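Local atomic coordinates of 457aa long hypothetical protein (Pyrococcus horikoshii, PDB entry 2CSU), a protein that is of unknown function but joins a Rossmann-type CoA-binding domain to two domains related to those of the CoA ligase families. Residues N7-A12 / E64-I69; K32-G37 / T135-N140; C84-V89 / H118-R123; G91-T96 / V130-T135. One frame throughout, in Å; residues are numbered along the deposited sequence.

Interaction 1 of 4, residues N7-A12 / E64-I69; sequences NPKGIA and EIDLAI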
loop_
_atom_site.group_PDB
_atom_site.type_symbol
_atom_site.label_atom_id
_atom_site.label_comp_id
_atom_site.label_asym_id
_atom_site.label_seq_id
_atom_site.Cartn_x
_atom_site.Cartn_y
_atom_site.Cartn_z
ATOM N N ASN A 7 -29.259 13.235 0.314
ATOM C CA ASN A 7 -29.814 13.909 1.480
ATOM C C ASN A 7 -31.330 13.684 1.502
ATOM O O ASN A 7 -32.118 14.633 1.511
ATOM C CB ASN A 7 -29.464 15.403 1.425
ATOM C CG ASN A 7 -28.007 15.669 1.816
ATOM O OD1 ASN A 7 -27.585 15.317 2.921
ATOM N ND2 ASN A 7 -27.232 16.283 0.912
ATOM N N PRO A 8 -31.755 12.406 1.508
ATOM C CA PRO A 8 -33.179 12.051 1.522
ATOM C C PRO A 8 -33.868 12.321 2.861
ATOM O O PRO A 8 -33.256 12.195 3.923
ATOM C CB PRO A 8 -33.167 10.568 1.167
ATOM C CG PRO A 8 -31.885 10.094 1.801
ATOM C CD PRO A 8 -30.907 11.198 1.472
ATOM N N LYS A 9 -35.142 12.696 2.788
ATOM C CA LYS A 9 -35.945 12.995 3.964
ATOM C C LYS A 9 -36.780 11.795 4.382
ATOM O O LYS A 9 -37.261 11.726 5.517
ATOM C CB LYS A 9 -36.856 14.197 3.689
ATOM C CG LYS A 9 -36.154 15.328 2.944
ATOM C CD LYS A 9 -36.830 16.682 3.197
ATOM C CE LYS A 9 -37.763 17.074 2.065
ATOM N NZ LYS A 9 -38.833 17.997 2.551
ATOM N N GLY A 10 -36.944 10.857 3.455
ATOM C CA GLY A 10 -37.705 9.655 3.714
ATOM C C GLY A 10 -37.208 8.540 2.821
ATOM O O GLY A 10 -37.262 8.647 1.590
ATOM N N ILE A 11 -36.724 7.464 3.433
ATOM C CA ILE A 11 -36.204 6.333 2.677
ATOM C C ILE A 11 -37.041 5.080 2.822
ATOM O O ILE A 11 -37.403 4.689 3.924
ATOM C CB ILE A 11 -34.770 5.951 3.116
ATOM C CG1 ILE A 11 -33.854 7.170 3.082
ATOM C CG2 ILE A 11 -34.239 4.845 2.220
ATOM C CD1 ILE A 11 -32.444 6.880 3.559
ATOM N N ALA A 12 -37.336 4.448 1.696
ATOM C CA ALA A 12 -38.087 3.205 1.697
ATOM C C ALA A 12 -37.118 2.113 1.276
ATOM O O ALA A 12 -36.491 2.200 0.208
ATOM C CB ALA A 12 -39.267 3.278 0.706
ATOM N N GLU A 64 -43.818 11.104 3.672
ATOM C CA GLU A 64 -43.388 11.209 2.280
ATOM C C GLU A 64 -42.072 10.466 2.037
ATOM O O GLU A 64 -41.159 10.485 2.852
ATOM C CB GLU A 64 -43.228 12.690 1.934
ATOM C CG GLU A 64 -44.119 13.116 0.765
ATOM C CD GLU A 64 -45.467 13.545 1.295
ATOM O OE1 GLU A 64 -45.545 14.597 1.914
ATOM O OE2 GLU A 64 -46.434 12.813 1.089
ATOM N N ILE A 65 -42.012 9.766 0.891
ATOM C CA ILE A 65 -40.785 9.085 0.507
ATOM C C ILE A 65 -40.182 9.723 -0.752
ATOM O O ILE A 65 -40.842 9.910 -1.764
ATOM C CB ILE A 65 -41.128 7.619 0.229
ATOM C CG1 ILE A 65 -41.763 6.968 1.463
ATOM C CG2 ILE A 65 -39.854 6.828 -0.131
ATOM C CD1 ILE A 65 -40.815 6.929 2.667
ATOM N N ASP A 66 -38.895 10.116 -0.646
ATOM C CA ASP A 66 -38.224 10.656 -1.828
ATOM C C ASP A 66 -37.087 9.754 -2.314
ATOM O O ASP A 66 -36.467 9.988 -3.340
ATOM C CB ASP A 66 -37.715 12.079 -1.537
ATOM C CG ASP A 66 -36.761 12.082 -0.348
ATOM O OD1 ASP A 66 -36.879 11.184 0.486
ATOM O OD2 ASP A 66 -35.952 13.005 -0.246
ATOM N N LEU A 67 -36.808 8.702 -1.519
ATOM C CA LEU A 67 -35.797 7.731 -1.940
ATOM C C LEU A 67 -36.183 6.311 -1.529
ATOM O O LEU A 67 -36.577 6.056 -0.400
ATOM C CB LEU A 67 -34.465 8.101 -1.291
ATOM C CG LEU A 67 -33.394 7.030 -1.501
ATOM C CD1 LEU A 67 -33.032 6.867 -2.977
ATOM C CD2 LEU A 67 -32.086 7.346 -0.780
ATOM N N ALA A 68 -36.014 5.393 -2.473
ATOM C CA ALA A 68 -36.301 3.994 -2.202
ATOM C C ALA A 68 -35.171 3.126 -2.706
ATOM O O ALA A 68 -34.572 3.412 -3.740
ATOM C CB ALA A 68 -37.611 3.576 -2.875
ATOM N N ILE A 69 -34.884 2.061 -1.967
ATOM C CA ILE A 69 -33.854 1.128 -2.359
ATOM C C ILE A 69 -34.575 -0.169 -2.678
ATOM O O ILE A 69 -35.258 -0.737 -1.817
ATOM C CB ILE A 69 -32.853 0.846 -1.230
ATOM C CG1 ILE A 69 -32.391 2.156 -0.563
ATOM C CG2 ILE A 69 -31.688 0.037 -1.789
ATOM C CD1 ILE A 69 -31.906 3.231 -1.518
#
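Ile11 and Ala12 run beside Leu67 and Ala68 as neighbouring parallel strands of the Rossmann-type CoA-binding domain, their axes 4.5 Å apart and 24° from exactly parallel. Ala12 is held through both its N-H and its C=O: Ala12 N gives a 2.7 Å hydrogen bond to Leu67 O, and Ala12 O receives Ile69 N. Where the pairing begins, Gly10 O accepts from both Asp66 N and Leu67 N. Having no side chain, Gly10 can bring its CA to 3.7 Å from Glu64 O.

Asp66 clamps the chain where the strand starts. With chi1 at 58° its CG occupies the crowded position between backbone N and carbonyl carbon. From there OD2 takes Lys9 N on its syn lone pair at 3.2 Å, while OD1 takes Gly10 N on the syn side, 26° out of the carboxylate plane. A short acid thus serves two backbone N-H groups in a buried place.

On the face that carries Ala12 and Ala68, the small side chains let neighbours pack closely: Ile65 CG2 reaches Ala12 CB at 3.7 Å, and Cys84 of helix 74-87 touches Ala68. On the Ile11 and Leu67 side, Pro8 and Leu67 lie side by side, with Pro8 CG 3.8 Å from Leu67 CD2.

Interaction 2 of 4, residues K32-G37 / T135-N140; sequences KEYKKG and THVDLN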
loop_
_atom_site.group_PDB
_atom_site.type_symbol
_atom_site.label_atom_id
_atom_site.label_comp_id
_atom_site.label_asym_id
_atom_site.label_seq_id
_atom_site.Cartn_x
_atom_site.Cartn_y
_atom_site.Cartn_z
ATOM N N LYS A 32 -29.894 2.098 9.567
ATOM C CA LYS A 32 -30.362 2.405 10.910
ATOM C C LYS A 32 -29.544 3.541 11.525
ATOM O O LYS A 32 -29.909 4.153 12.523
ATOM C CB LYS A 32 -30.215 1.143 11.761
ATOM C CG LYS A 32 -31.224 0.061 11.373
ATOM C CD LYS A 32 -32.267 -0.176 12.467
ATOM C CE LYS A 32 -31.840 -1.261 13.461
ATOM N NZ LYS A 32 -33.011 -1.748 14.187
ATOM N N GLU A 33 -28.376 3.787 10.906
ATOM C CA GLU A 33 -27.500 4.852 11.384
ATOM C C GLU A 33 -27.868 6.211 10.778
ATOM O O GLU A 33 -27.275 7.241 11.075
ATOM C CB GLU A 33 -26.061 4.489 11.012
ATOM C CG GLU A 33 -25.543 3.276 11.786
ATOM C CD GLU A 33 -24.159 2.921 11.293
ATOM O OE1 GLU A 33 -23.331 3.813 11.175
ATOM O OE2 GLU A 33 -23.923 1.746 11.014
ATOM N N TYR A 34 -28.858 6.183 9.869
ATOM C CA TYR A 34 -29.265 7.419 9.210
ATOM C C TYR A 34 -30.449 8.080 9.930
ATOM O O TYR A 34 -31.576 7.601 9.914
ATOM C CB TYR A 34 -29.638 7.080 7.766
ATOM C CG TYR A 34 -29.919 8.324 7.008
ATOM C CD1 TYR A 34 -28.878 9.179 6.658
ATOM C CD2 TYR A 34 -31.232 8.664 6.681
ATOM C CE1 TYR A 34 -29.144 10.363 5.989
ATOM C CE2 TYR A 34 -31.500 9.853 6.020
ATOM C CZ TYR A 34 -30.463 10.703 5.680
ATOM O OH TYR A 34 -30.721 11.877 5.002
ATOM N N LYS A 35 -30.149 9.211 10.609
ATOM C CA LYS A 35 -31.170 9.866 11.420
ATOM C C LYS A 35 -31.537 11.269 10.911
ATOM O O LYS A 35 -32.392 11.955 11.453
ATOM C CB LYS A 35 -30.645 9.961 12.851
ATOM C CG LYS A 35 -29.934 8.680 13.285
ATOM C CD LYS A 35 -30.822 7.799 14.163
ATOM C CE LYS A 35 -30.012 6.779 14.973
ATOM N NZ LYS A 35 -30.401 5.426 14.586
ATOM N N LYS A 36 -30.815 11.719 9.867
ATOM C CA LYS A 36 -31.178 13.001 9.279
ATOM C C LYS A 36 -32.450 12.872 8.436
ATOM O O LYS A 36 -32.884 13.786 7.747
ATOM C CB LYS A 36 -30.015 13.496 8.424
ATOM C CG LYS A 36 -29.513 14.862 8.892
ATOM C CD LYS A 36 -28.905 15.682 7.757
ATOM C CE LYS A 36 -28.243 16.965 8.264
ATOM N NZ LYS A 36 -27.790 17.759 7.124
ATOM N N GLY A 37 -33.029 11.657 8.490
ATOM C CA GLY A 37 -34.269 11.384 7.772
ATOM C C GLY A 37 -34.815 10.017 8.189
ATOM O O GLY A 37 -34.113 9.177 8.734
ATOM N N THR A 135 -21.401 9.990 3.620
ATOM C CA THR A 135 -20.784 9.880 4.934
ATOM C C THR A 135 -21.031 11.129 5.781
ATOM O O THR A 135 -21.060 11.081 7.000
ATOM C CB THR A 135 -19.283 9.646 4.753
ATOM O OG1 THR A 135 -18.727 10.682 3.949
ATOM C CG2 THR A 135 -19.034 8.305 4.061
ATOM N N HIS A 136 -21.186 12.276 5.094
ATOM C CA HIS A 136 -21.365 13.528 5.824
ATOM C C HIS A 136 -22.591 13.504 6.746
ATOM O O HIS A 136 -22.654 14.171 7.772
ATOM C CB HIS A 136 -21.495 14.658 4.804
ATOM C CG HIS A 136 -21.443 15.981 5.519
ATOM N ND1 HIS A 136 -22.071 17.095 5.070
ATOM C CD2 HIS A 136 -20.761 16.304 6.699
ATOM C CE1 HIS A 136 -21.778 18.065 5.958
ATOM N NE2 HIS A 136 -20.994 17.619 6.945
ATOM N N VAL A 137 -23.609 12.737 6.315
ATOM C CA VAL A 137 -24.812 12.615 7.132
ATOM C C VAL A 137 -25.114 11.152 7.476
ATOM O O VAL A 137 -26.258 10.749 7.644
ATOM C CB VAL A 137 -25.981 13.226 6.357
ATOM C CG1 VAL A 137 -25.722 14.711 6.107
ATOM C CG2 VAL A 137 -26.157 12.519 5.028
ATOM N N ASP A 138 -24.070 10.336 7.619
ATOM C CA ASP A 138 -24.199 8.935 7.998
ATOM C C ASP A 138 -25.226 8.162 7.161
ATOM O O ASP A 138 -26.002 7.355 7.695
ATOM C CB ASP A 138 -24.557 8.824 9.494
ATOM C CG ASP A 138 -23.464 9.374 10.411
ATOM O OD1 ASP A 138 -23.727 9.550 11.620
ATOM O OD2 ASP A 138 -22.337 9.626 9.936
ATOM N N LEU A 139 -25.228 8.410 5.855
ATOM C CA LEU A 139 -26.144 7.733 4.942
ATOM C C LEU A 139 -25.385 6.638 4.192
ATOM O O LEU A 139 -24.502 6.926 3.390
ATOM C CB LEU A 139 -26.721 8.727 3.933
ATOM C CG LEU A 139 -27.511 8.123 2.754
ATOM C CD1 LEU A 139 -28.942 7.812 3.183
ATOM C CD2 LEU A 139 -27.525 9.118 1.589
ATOM N N ASN A 140 -25.729 5.383 4.465
ATOM C CA ASN A 140 -25.086 4.256 3.813
ATOM C C ASN A 140 -26.141 3.307 3.251
ATOM O O ASN A 140 -26.458 2.281 3.852
ATOM C CB ASN A 140 -24.163 3.534 4.808
ATOM C CG ASN A 140 -23.417 2.368 4.186
ATOM O OD1 ASN A 140 -23.137 2.365 2.991
ATOM N ND2 ASN A 140 -23.081 1.362 5.006
HETATM O O HOH W 1 -25.981 8.874 13.032
HETATM O O HOH W 2 -28.205 11.027 9.714
#
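Tyr34 is wedged against Val137 and Leu139, and its ring is the tightly packed part of this contact. Leu139 CD1 sits over one face, 3.8 Å from the ring centroid and only 14° off the normal, a CH-pi contact. Over the centre of the opposite face lies Lys36 N, from the same loop as the ring. Val137 meets the edge twice: its O is 3.2 Å from Tyr34 CD1, and its CG2 touches Tyr34 CE1 in the ring plane. CG lies anti to the backbone N (chi1 -174°), which starts the ring off beside the carbonyl carbon; its hydroxyl is hydrogen-bonded to Pro8 O. A tyrosine suits the place, flat enough to be sandwiched and long enough to reach a carbonyl beyond it.

Asp138 and Leu139 both face Asn134 in a G1 beta bulge of the antiparallel hairpin formed by strands 131-134 and 139-142. Asp138 has a positive phi of 50°, a conformation aspartate tolerates better than most residues.

The outer side is looser, and no direct hydrogen bond crosses between the segments. Water 1 donates to Glu33 O and, at 2.7 Å, to Asp138 OD1. Water 2 accepts from Lys36 N and donates to Val137 O. The exposed Lys36 side chain, extended beyond CG, crosses Val137 at about a right angle, its CD 3.7 Å from Val137 CG1.

Interaction 3 of 4, residues C84-V89 / H118-R123; sequences CGEKGV and HKYGMR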
loop_
_atom_site.group_PDB
_atom_site.type_symbol
_atom_site.label_atom_id
_atom_site.label_comp_id
_atom_site.label_asym_id
_atom_site.label_seq_id
_atom_site.Cartn_x
_atom_site.Cartn_y
_atom_site.Cartn_z
ATOM N N CYS A 84 -43.378 2.632 -6.373
ATOM C CA CYS A 84 -42.631 3.821 -5.992
ATOM C C CYS A 84 -43.155 4.995 -6.816
ATOM O O CYS A 84 -43.319 6.109 -6.310
ATOM C CB CYS A 84 -41.138 3.627 -6.246
ATOM S SG CYS A 84 -40.332 2.455 -5.136
ATOM N N GLY A 85 -43.430 4.726 -8.092
ATOM C CA GLY A 85 -43.939 5.762 -8.969
ATOM C C GLY A 85 -45.223 6.404 -8.472
ATOM O O GLY A 85 -45.331 7.633 -8.412
ATOM N N GLU A 86 -46.203 5.580 -8.116
ATOM C CA GLU A 86 -47.481 6.090 -7.637
ATOM C C GLU A 86 -47.297 6.820 -6.302
ATOM O O GLU A 86 -47.986 7.810 -6.009
ATOM C CB GLU A 86 -48.462 4.933 -7.476
ATOM C CG GLU A 86 -48.454 3.957 -8.654
ATOM C CD GLU A 86 -49.378 2.757 -8.450
ATOM O OE1 GLU A 86 -49.429 2.220 -7.318
ATOM O OE2 GLU A 86 -50.049 2.342 -9.424
ATOM N N LYS A 87 -46.344 6.338 -5.508
ATOM C CA LYS A 87 -46.073 6.883 -4.180
ATOM C C LYS A 87 -45.419 8.269 -4.247
ATOM O O LYS A 87 -45.438 9.044 -3.299
ATOM C CB LYS A 87 -45.161 5.913 -3.433
ATOM C CG LYS A 87 -44.758 6.444 -2.054
ATOM C CD LYS A 87 -45.970 6.768 -1.177
ATOM C CE LYS A 87 -45.582 7.066 0.276
ATOM N NZ LYS A 87 -46.756 7.522 1.015
ATOM N N GLY A 88 -44.779 8.549 -5.398
ATOM C CA GLY A 88 -44.188 9.872 -5.591
ATOM C C GLY A 88 -42.703 9.901 -5.223
ATOM O O GLY A 88 -42.140 10.924 -4.847
ATOM N N VAL A 89 -42.072 8.717 -5.302
ATOM C CA VAL A 89 -40.649 8.643 -4.999
ATOM C C VAL A 89 -39.813 9.356 -6.067
ATOM O O VAL A 89 -40.070 9.273 -7.259
ATOM C CB VAL A 89 -40.255 7.169 -4.920
ATOM C CG1 VAL A 89 -38.739 7.042 -4.799
ATOM C CG2 VAL A 89 -40.911 6.524 -3.711
ATOM N N HIS A 118 -39.063 7.403 -16.157
ATOM C CA HIS A 118 -39.285 8.677 -16.831
ATOM C C HIS A 118 -40.755 9.091 -16.804
ATOM O O HIS A 118 -41.070 10.279 -16.721
ATOM C CB HIS A 118 -38.769 8.610 -18.279
ATOM C CG HIS A 118 -37.278 8.467 -18.377
ATOM N ND1 HIS A 118 -36.464 8.352 -17.272
ATOM C CD2 HIS A 118 -36.457 8.418 -19.455
ATOM C CE1 HIS A 118 -35.204 8.240 -17.661
ATOM N NE2 HIS A 118 -35.174 8.278 -18.981
ATOM N N LYS A 119 -41.651 8.114 -16.866
ATOM C CA LYS A 119 -43.077 8.395 -16.829
ATOM C C LYS A 119 -43.488 9.020 -15.497
ATOM O O LYS A 119 -44.295 9.950 -15.462
ATOM C CB LYS A 119 -43.889 7.114 -17.027
ATOM C CG LYS A 119 -45.355 7.301 -16.661
ATOM C CD LYS A 119 -46.183 6.036 -16.813
ATOM C CE LYS A 119 -47.643 6.328 -16.476
ATOM N NZ LYS A 119 -48.557 5.189 -16.778
ATOM N N TYR A 120 -42.948 8.489 -14.402
ATOM C CA TYR A 120 -43.285 8.992 -13.077
ATOM C C TYR A 120 -42.378 10.122 -12.632
ATOM O O TYR A 120 -42.549 10.671 -11.544
ATOM C CB TYR A 120 -43.237 7.849 -12.062
ATOM C CG TYR A 120 -44.424 6.908 -12.153
ATOM C CD1 TYR A 120 -45.655 7.260 -11.606
ATOM C CD2 TYR A 120 -44.316 5.669 -12.785
ATOM C CE1 TYR A 120 -46.746 6.405 -11.675
ATOM C CE2 TYR A 120 -45.412 4.801 -12.860
ATOM C CZ TYR A 120 -46.619 5.177 -12.298
ATOM O OH TYR A 120 -47.691 4.312 -12.315
ATOM N N GLY A 121 -41.422 10.481 -13.482
ATOM C CA GLY A 121 -40.463 11.525 -13.097
ATOM C C GLY A 121 -39.433 11.030 -12.070
ATOM O O GLY A 121 -38.931 11.767 -11.232
HETATM N N MSE A 122 -39.140 9.728 -12.133
HETATM C CA MSE A 122 -38.167 9.183 -11.207
HETATM C C MSE A 122 -36.806 8.977 -11.881
HETATM O O MSE A 122 -36.683 8.809 -13.089
HETATM C CB MSE A 122 -38.719 7.855 -10.679
HETATM C CG MSE A 122 -40.222 7.921 -10.401
HETATM SE SE MSE A 122 -40.723 6.850 -9.047
HETATM C CE MSE A 122 -39.994 5.323 -9.659
ATOM N N ARG A 123 -35.751 9.056 -11.061
ATOM C CA ARG A 123 -34.423 8.701 -11.551
ATOM C C ARG A 123 -33.927 7.393 -10.926
ATOM O O ARG A 123 -34.151 7.106 -9.758
ATOM C CB ARG A 123 -33.467 9.841 -11.202
ATOM C CG ARG A 123 -33.831 11.138 -11.923
ATOM C CD ARG A 123 -34.261 10.883 -13.372
ATOM N NE ARG A 123 -33.206 10.179 -14.104
ATOM C CZ ARG A 123 -32.105 10.883 -14.421
ATOM N NH1 ARG A 123 -32.008 12.154 -14.074
ATOM N NH2 ARG A 123 -31.114 10.291 -15.094
HETATM O O HOH W 3 -43.182 9.740 -8.754
#
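Gly85 and Tyr120 bring together the last turns of helices 74-87 and 104-120, the helices of two successive beta-alpha-beta crossovers in the Rossmann-type domain. The aromatic contact is a CH-pi one: Gly85 CA stands 3.6 Å from the centroid of the Tyr120 ring, 22° off its normal. Glycine suits the spot because bare backbone can lie flat on the ring. Farther out, Glu86 and Tyr120 run side by side, with Glu86 CG 3.8 Å from Tyr120 OH; the Glu86 carboxylate itself is salt-bridged to Lys59.

Across the contact the polar link is indirect. Water 3 is placed to donate to Gly85 O and Tyr120 O, though it has more acceptors around it than protons. Within each segment, backbone bonds close the helix in a Schellman motif, at Gly88 and Gly121, whose positive phi glycine readily adopts. At the first, Val89 N bonds back to Cys84 O at 3.1 Å.

Packing centres on Met122, present as selenomethionine. Its flexible chain, bent at chi2 and chi3 (-53°), turns the methyl group toward helix 74-87, with CE 4.0 Å from Cys84 CB. SE lies 3.4 Å from Gly85 CA; beside Val89 it meets CB and also touches the backbone carbonyl, Met122 SE being 3.1 Å from Val89 O.

Interaction 4 of 4, residues G91-T96 / V130-T135; sequences GVVIIT and VGIMNT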
loop_
_atom_site.group_PDB
_atom_site.type_symbol
_atom_site.label_atom_id
_atom_site.label_comp_id
_atom_site.label_asym_id
_atom_site.label_seq_id
_atom_site.Cartn_x
_atom_site.Cartn_y
_atom_site.Cartn_z
ATOM N N GLY A 91 -36.121 9.365 -6.274
ATOM C CA GLY A 91 -34.998 8.571 -6.760
ATOM C C GLY A 91 -35.067 7.118 -6.279
ATOM O O GLY A 91 -35.556 6.806 -5.202
ATOM N N VAL A 92 -34.583 6.209 -7.150
ATOM C CA VAL A 92 -34.581 4.793 -6.795
ATOM C C VAL A 92 -33.214 4.144 -7.053
ATOM O O VAL A 92 -32.624 4.278 -8.117
ATOM C CB VAL A 92 -35.657 4.089 -7.624
ATOM C CG1 VAL A 92 -35.670 2.595 -7.298
ATOM C CG2 VAL A 92 -37.021 4.681 -7.314
ATOM N N VAL A 93 -32.728 3.428 -6.047
ATOM C CA VAL A 93 -31.502 2.678 -6.178
ATOM C C VAL A 93 -31.959 1.231 -6.271
ATOM O O VAL A 93 -32.606 0.712 -5.343
ATOM C CB VAL A 93 -30.584 2.792 -4.949
ATOM C CG1 VAL A 93 -29.424 1.807 -5.116
ATOM C CG2 VAL A 93 -30.058 4.234 -4.785
ATOM N N ILE A 94 -31.645 0.593 -7.392
ATOM C CA ILE A 94 -32.007 -0.803 -7.623
ATOM C C ILE A 94 -30.755 -1.638 -7.427
ATOM O O ILE A 94 -29.857 -1.645 -8.275
ATOM C CB ILE A 94 -32.543 -1.034 -9.072
ATOM C CG1 ILE A 94 -33.823 -0.220 -9.291
ATOM C CG2 ILE A 94 -32.839 -2.527 -9.299
ATOM C CD1 ILE A 94 -34.372 -0.313 -10.695
ATOM N N ILE A 95 -30.697 -2.333 -6.297
ATOM C CA ILE A 95 -29.553 -3.164 -5.973
ATOM C C ILE A 95 -29.612 -4.453 -6.765
ATOM O O ILE A 95 -28.601 -4.952 -7.244
ATOM C CB ILE A 95 -29.531 -3.497 -4.460
ATOM C CG1 ILE A 95 -29.152 -2.253 -3.663
ATOM C CG2 ILE A 95 -28.575 -4.642 -4.186
ATOM C CD1 ILE A 95 -27.767 -1.722 -3.971
ATOM N N THR A 96 -30.818 -4.972 -6.920
ATOM C CA THR A 96 -31.043 -6.221 -7.635
ATOM C C THR A 96 -30.415 -6.348 -9.024
ATOM O O THR A 96 -30.445 -5.421 -9.838
ATOM C CB THR A 96 -32.536 -6.476 -7.746
ATOM O OG1 THR A 96 -33.112 -6.329 -6.445
ATOM C CG2 THR A 96 -32.813 -7.898 -8.279
ATOM N N VAL A 130 -24.077 -1.597 -5.986
ATOM C CA VAL A 130 -23.869 -1.825 -4.559
ATOM C C VAL A 130 -24.563 -0.757 -3.712
ATOM O O VAL A 130 -24.740 -0.892 -2.508
ATOM C CB VAL A 130 -22.365 -1.820 -4.281
ATOM C CG1 VAL A 130 -22.122 -1.840 -2.774
ATOM C CG2 VAL A 130 -21.719 -3.042 -4.906
ATOM N N GLY A 131 -24.928 0.355 -4.379
ATOM C CA GLY A 131 -25.639 1.415 -3.674
ATOM C C GLY A 131 -24.843 2.721 -3.657
ATOM O O GLY A 131 -23.896 2.913 -4.409
ATOM N N ILE A 132 -25.272 3.610 -2.759
ATOM C CA ILE A 132 -24.681 4.938 -2.571
ATOM C C ILE A 132 -24.456 5.281 -1.081
ATOM O O ILE A 132 -25.082 4.719 -0.190
ATOM C CB ILE A 132 -25.616 5.984 -3.191
ATOM C CG1 ILE A 132 -26.984 5.953 -2.503
ATOM C CG2 ILE A 132 -25.833 5.682 -4.687
ATOM C CD1 ILE A 132 -27.917 7.059 -3.003
HETATM N N MSE A 133 -23.502 6.209 -0.831
HETATM C CA MSE A 133 -23.255 6.711 0.525
HETATM C C MSE A 133 -23.132 8.238 0.583
HETATM O O MSE A 133 -22.654 8.899 -0.329
HETATM C CB MSE A 133 -21.942 6.137 1.062
HETATM C CG MSE A 133 -21.643 4.700 0.651
HETATM SE SE MSE A 133 -20.207 4.080 1.538
HETATM C CE MSE A 133 -20.095 2.463 0.766
ATOM N N ASN A 134 -23.613 8.790 1.713
ATOM C CA ASN A 134 -23.263 10.157 2.083
ATOM C C ASN A 134 -22.724 10.194 3.510
ATOM O O ASN A 134 -23.458 10.356 4.479
ATOM C CB ASN A 134 -24.509 11.033 1.968
ATOM C CG ASN A 134 -24.116 12.482 2.141
ATOM O OD1 ASN A 134 -22.975 12.809 2.444
ATOM N ND2 ASN A 134 -25.106 13.371 1.932
ATOM N N THR A 135 -21.401 9.990 3.620
ATOM C CA THR A 135 -20.784 9.880 4.934
ATOM C C THR A 135 -21.031 11.129 5.781
ATOM O O THR A 135 -21.060 11.081 7.000
ATOM C CB THR A 135 -19.283 9.646 4.753
ATOM O OG1 THR A 135 -18.727 10.682 3.949
ATOM C CG2 THR A 135 -19.034 8.305 4.061
#
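Val93 and Ile95 project onto Val130, Gly131 and Ile132, joining strand 91-94 of the parallel Rossmann-type sheet to the start of strand 131-134 in the neighbouring mixed sheet. No hydrogen bond crosses the contact, which is small and buried, and its character lies in how three branched side chains are turned.

Val93 uses both methyls. CG1, anti to the backbone N, rests 4.1 Å from Gly131 CA, while CG2, anti to the carbonyl carbon, comes to 4.0 Å from Ile132 CD1. Ile132 meets it with CG1 set between its own backbone N and carbonyl carbon (chi1 61°), and the extended chi2 then directs CD1 to the Val93 methyl. Val93 also packs on Ile69, and Ile132 on Ile125 and Ala141, so the pair bridges the hydrophobic layers of both sheets. Beta-branched residues suit such a place, being at home in strands and having few rotatable bonds to fix.

Glycine suits position 131 because at its phi of 118° a CB would run into the carbonyl oxygen of Val130; its bare CA faces Val93 CG1. Val130 turns its side chain away and offers its peptide group instead. Ile95 approaches that surface by folding its chain at chi2 (-62°). The methyl so placed lies against the Val130-Gly131 peptide, with Ile95 CD1 3.4 Å from Val130 C and 3.5 Å from Gly131 N.

Interactions 1, 3 and 4 all draw on the five-stranded parallel sheet of the CoA-binding domain, ordered 38-42, 10-14, 67-70, 91-94, 123-125. Interaction 1 joins two of its inner strands; interaction 3, with its centre about 12 Å away, packs the ends of helices 74-87 and 104-120 beside it. Interactions 4 and 2 connect the parallel sheet and its loops to the hairpin of strands 131-134 and 139-142 in the mixed sheet; they share Thr135, and their centres lie about 13 Å apart. Along the chain, interaction 1 closes before 3 and 4 open, while interaction 2 spans both of these. Together they tie strands and helices of the Rossmann-type fold to one another and to the mixed sheet that follows.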